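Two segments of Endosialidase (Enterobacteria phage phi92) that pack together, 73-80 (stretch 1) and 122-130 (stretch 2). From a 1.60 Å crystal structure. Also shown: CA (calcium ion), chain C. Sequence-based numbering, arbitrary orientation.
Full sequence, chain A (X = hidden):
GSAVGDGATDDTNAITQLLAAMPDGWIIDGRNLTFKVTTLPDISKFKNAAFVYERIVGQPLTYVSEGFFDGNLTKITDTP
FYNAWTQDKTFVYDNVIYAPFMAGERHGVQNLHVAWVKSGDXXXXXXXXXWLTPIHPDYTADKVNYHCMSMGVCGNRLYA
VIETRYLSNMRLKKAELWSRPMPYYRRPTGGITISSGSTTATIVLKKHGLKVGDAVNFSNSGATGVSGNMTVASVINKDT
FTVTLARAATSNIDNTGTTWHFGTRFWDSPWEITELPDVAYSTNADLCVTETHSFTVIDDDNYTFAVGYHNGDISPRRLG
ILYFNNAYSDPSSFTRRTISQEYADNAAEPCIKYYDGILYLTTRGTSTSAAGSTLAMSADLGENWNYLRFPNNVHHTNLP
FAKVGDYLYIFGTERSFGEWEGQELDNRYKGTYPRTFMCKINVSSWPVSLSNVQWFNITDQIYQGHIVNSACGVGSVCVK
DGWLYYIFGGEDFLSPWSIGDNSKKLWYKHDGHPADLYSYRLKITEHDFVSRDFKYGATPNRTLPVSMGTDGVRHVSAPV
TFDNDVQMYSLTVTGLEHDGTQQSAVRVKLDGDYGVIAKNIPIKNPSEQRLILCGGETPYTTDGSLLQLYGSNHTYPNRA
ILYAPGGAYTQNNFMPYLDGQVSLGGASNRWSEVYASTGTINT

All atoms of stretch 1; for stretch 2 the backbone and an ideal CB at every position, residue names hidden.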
# COMPACT_ATOMS: atom_id res chain seq x y z
N LEU A 73 -18.50 13.26 -1.35
CA LEU A 73 -18.42 11.79 -1.26
C LEU A 73 -16.96 11.38 -1.15
O LEU A 73 -16.11 11.93 -1.85
CB LEU A 73 -19.02 11.16 -2.52
CG LEU A 73 -19.20 9.65 -2.49
CD1 LEU A 73 -20.33 9.25 -1.48
CD2 LEU A 73 -19.54 9.09 -3.90
N THR A 74 -16.69 10.39 -0.30
CA THR A 74 -15.35 9.84 -0.16
C THR A 74 -15.44 8.33 -0.27
O THR A 74 -16.37 7.74 0.30
CB THR A 74 -14.78 10.20 1.26
OG1 THR A 74 -14.61 11.63 1.35
CG2 THR A 74 -13.41 9.53 1.52
N LYS A 75 -14.51 7.69 -0.97
CA LYS A 75 -14.45 6.21 -0.97
C LYS A 75 -13.68 5.77 0.27
O LYS A 75 -12.62 6.33 0.55
CB LYS A 75 -13.71 5.73 -2.24
CG LYS A 75 -13.75 4.21 -2.38
CD LYS A 75 -13.24 3.79 -3.78
CE LYS A 75 -13.44 2.26 -3.95
NZ LYS A 75 -13.04 1.87 -5.37
N ILE A 76 -14.20 4.81 1.04
CA ILE A 76 -13.60 4.50 2.36
C ILE A 76 -13.08 3.06 2.51
O ILE A 76 -12.40 2.78 3.48
CB ILE A 76 -14.55 4.84 3.54
CG1 ILE A 76 -15.69 3.79 3.67
CG2 ILE A 76 -15.12 6.28 3.35
CD1 ILE A 76 -16.51 4.02 4.99
N THR A 77 -13.46 2.15 1.60
CA THR A 77 -12.75 0.87 1.53
C THR A 77 -12.25 0.65 0.12
O THR A 77 -12.82 1.19 -0.85
CB THR A 77 -13.59 -0.40 1.94
OG1 THR A 77 -14.66 -0.64 1.00
CG2 THR A 77 -14.20 -0.19 3.30
N ASP A 78 -11.18 -0.12 0.03
CA ASP A 78 -10.69 -0.49 -1.31
C ASP A 78 -9.95 -1.80 -1.19
O ASP A 78 -8.73 -1.86 -1.28
CB ASP A 78 -9.82 0.63 -1.88
CG ASP A 78 -9.45 0.40 -3.34
OD1 ASP A 78 -10.07 -0.47 -4.02
OD2 ASP A 78 -8.55 1.14 -3.80
N THR A 79 -10.72 -2.89 -1.05
CA THR A 79 -10.12 -4.22 -0.94
C THR A 79 -10.85 -5.14 -1.91
O THR A 79 -11.96 -4.81 -2.38
CB THR A 79 -10.17 -4.80 0.52
OG1 THR A 79 -11.21 -5.79 0.60
CG2 THR A 79 -10.40 -3.71 1.59
N PRO A 80 -10.25 -6.30 -2.23
CA PRO A 80 -10.88 -7.14 -3.28
C PRO A 80 -11.97 -8.03 -2.71
O PRO A 80 -12.61 -8.76 -3.48
CB PRO A 80 -9.71 -7.99 -3.79
CG PRO A 80 -8.81 -8.12 -2.58
CD PRO A 80 -8.94 -6.82 -1.80
N UNK A 122 -12.52 12.85 11.23
CA UNK A 122 -13.78 13.40 10.79
C UNK A 122 -14.20 12.86 9.42
O UNK A 122 -14.99 13.50 8.71
CB UNK A 122 -13.69 14.93 10.75
N UNK A 123 -13.69 11.68 9.06
CA UNK A 123 -14.16 10.98 7.87
C UNK A 123 -13.33 11.29 6.64
O UNK A 123 -13.76 10.97 5.52
CB UNK A 123 -15.62 11.33 7.60
N UNK A 124 -12.16 11.91 6.82
CA UNK A 124 -11.31 12.15 5.66
C UNK A 124 -10.58 10.90 5.23
O UNK A 124 -10.47 10.63 4.03
CB UNK A 124 -10.30 13.26 5.96
N UNK A 125 -10.03 10.15 6.20
CA UNK A 125 -9.30 8.92 5.90
C UNK A 125 -9.73 7.81 6.83
O UNK A 125 -10.19 8.07 7.95
CB UNK A 125 -7.79 9.14 6.01
N UNK A 126 -9.61 6.57 6.33
CA UNK A 126 -10.24 5.42 6.96
C UNK A 126 -9.24 4.27 7.06
O UNK A 126 -8.42 4.05 6.14
CB UNK A 126 -11.48 4.99 6.18
N UNK A 127 -9.29 3.58 8.19
CA UNK A 127 -8.35 2.53 8.54
C UNK A 127 -8.54 1.25 7.72
O UNK A 127 -9.52 1.10 6.96
CB UNK A 127 -8.48 2.21 10.03
N UNK A 128 -7.61 0.31 7.90
CA UNK A 128 -7.73 -1.00 7.26
C UNK A 128 -8.93 -1.72 7.91
O UNK A 128 -9.28 -1.43 9.07
CB UNK A 128 -6.44 -1.81 7.40
N UNK A 129 -9.55 -2.65 7.18
CA UNK A 129 -10.61 -3.41 7.86
C UNK A 129 -10.08 -4.22 9.04
O UNK A 129 -8.98 -4.79 8.98
CB UNK A 129 -11.30 -4.35 6.87
N UNK A 130 -10.87 -4.26 10.11
CA UNK A 130 -10.59 -5.14 11.25
C UNK A 130 -11.73 -6.13 11.34
O UNK A 130 -12.90 -5.72 11.37
CB UNK A 130 -10.43 -4.36 12.55
CA CA C . -14.22 -4.69 -3.14

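Position 122 lies beyond the reach of stretch 1: nothing of that segment comes within 5.5 Å of its ideal CB. Its phi of 66° and psi of 24° place it in the left-handed region, where glycine, asparagine and aspartate are most at ease, and the contact adds no further demand. The deposited residue is Asp122, whose carboxylate is hydrogen-bonded elsewhere in the structure.

Position 123 is decided by its own backbone. At phi 93° and psi 13° a CB would be jammed against the carbonyl O of the residue before, so glycine is called for whatever stretch 1 offers. Gly123 is found, and its backbone still takes part, with its O 4.3 Å from Thr74 CG2.

At 124 the CA-to-CB bond points away from stretch 1, so the contact leaves the side chain free, and many polar or apolar choices would do. What matters is the carbonyl: its O lies 4.0 Å from Thr74 CG2, with Thr74 OG1 in the same neighbourhood. The residue is Gln124, and water 1 bridges the gap, donating to Gln124 O at 3.1 Å and lying 2.8 Å from Thr74 OG1. The two backbones are 7.5 Å apart here, CA of Thr74 to CA of Gln124, which leaves room for that solvent link.

Position 125 also points away and meets nothing of stretch 1; its extended backbone suits beta-branched residues among others. It is Thr125.

Position 126 is where the contact makes its strongest demand. CA-to-CB points toward stretch 1, the ideal CB is 3.6 Å from Ile76 O, and the CA atoms of Ile76 and this residue approach to 5.8 Å. Beside it stand the methyls of Ile76 and, further along, Thr74 CG2, an apolar surface that leucine, methionine, phenylalanine, tyrosine or tryptophan could cover. The deposited Trp126, with chi1 in m, lays its indole against Ile76, whose CG2 sits over one face, 3.4 Å from the centroid of the five-membered ring and 17° off the normal, a CH-pi contact. The same methyl is 3.3 Å from Trp126 NE1. A weak hydrogen bond from Trp126 NE1 to Gly123 O, 3.0 Å long, ties the indole back to its own loop and gives its one polar atom a partner.

Position 127 turns away again, and small or polar residues would suit it as well as larger ones. It is Ser127. Its backbone does the work: water 2 donates both to Ser127 O at 2.8 Å and to Ile76 O at 2.7 Å.

Position 128 points away into space that stretch 1 does not fill, and almost any residue would serve. Met128 occupies it.

At 129 the bond points toward stretch 1 once more, with the ideal CB 5.4 Å from Thr79 CG2. A modest apolar group would close that gap, and phi of -62° admits proline. Pro129 brings its CG to 3.9 Å from Thr79 CG2.

Position 130 is out of reach in an extended backbone, free as far as this contact goes; it is Glu130, its carboxylate bonded elsewhere.

Stretch 2 (122-130) DGQTWSMPE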
# COMPACT_ATOMS: atom_id res chain seq x y z
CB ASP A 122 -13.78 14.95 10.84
CG ASP A 122 -13.62 15.45 12.27
OD1 ASP A 122 -14.37 14.97 13.14
OD2 ASP A 122 -12.74 16.25 12.56
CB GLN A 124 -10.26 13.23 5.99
CG GLN A 124 -10.94 14.56 6.25
CD GLN A 124 -9.90 15.66 6.49
OE1 GLN A 124 -9.37 16.22 5.52
NE2 GLN A 124 -9.59 15.93 7.76
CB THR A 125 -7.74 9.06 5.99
OG1 THR A 125 -7.33 9.22 7.36
CG2 THR A 125 -7.22 10.23 5.13
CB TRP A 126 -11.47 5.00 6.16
CG TRP A 126 -12.51 6.07 6.17
CD1 TRP A 126 -12.51 7.21 5.42
CD2 TRP A 126 -13.68 6.12 6.99
NE1 TRP A 126 -13.62 7.98 5.72
CE2 TRP A 126 -14.35 7.32 6.67
CE3 TRP A 126 -14.22 5.26 7.96
CZ2 TRP A 126 -15.55 7.69 7.26
CZ3 TRP A 126 -15.41 5.64 8.58
CH2 TRP A 126 -16.06 6.85 8.23
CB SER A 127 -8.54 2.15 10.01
OG SER A 127 -9.86 1.57 10.22
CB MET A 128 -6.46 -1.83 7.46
CG MET A 128 -6.25 -2.29 8.90
SD MET A 128 -4.72 -3.20 9.18
CE MET A 128 -3.55 -1.83 9.31
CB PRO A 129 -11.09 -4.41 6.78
CG PRO A 129 -10.69 -3.80 5.48
CD PRO A 129 -9.37 -3.06 5.78
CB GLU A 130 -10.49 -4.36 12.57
CG GLU A 130 -10.31 -5.29 13.77
CD GLU A 130 -10.21 -4.57 15.10
OE1 GLU A 130 -10.27 -3.31 15.16
OE2 GLU A 130 -10.07 -5.31 16.09
O HOH W 1 -12.19 12.57 2.26
O HOH W 2 -10.19 1.47 4.28
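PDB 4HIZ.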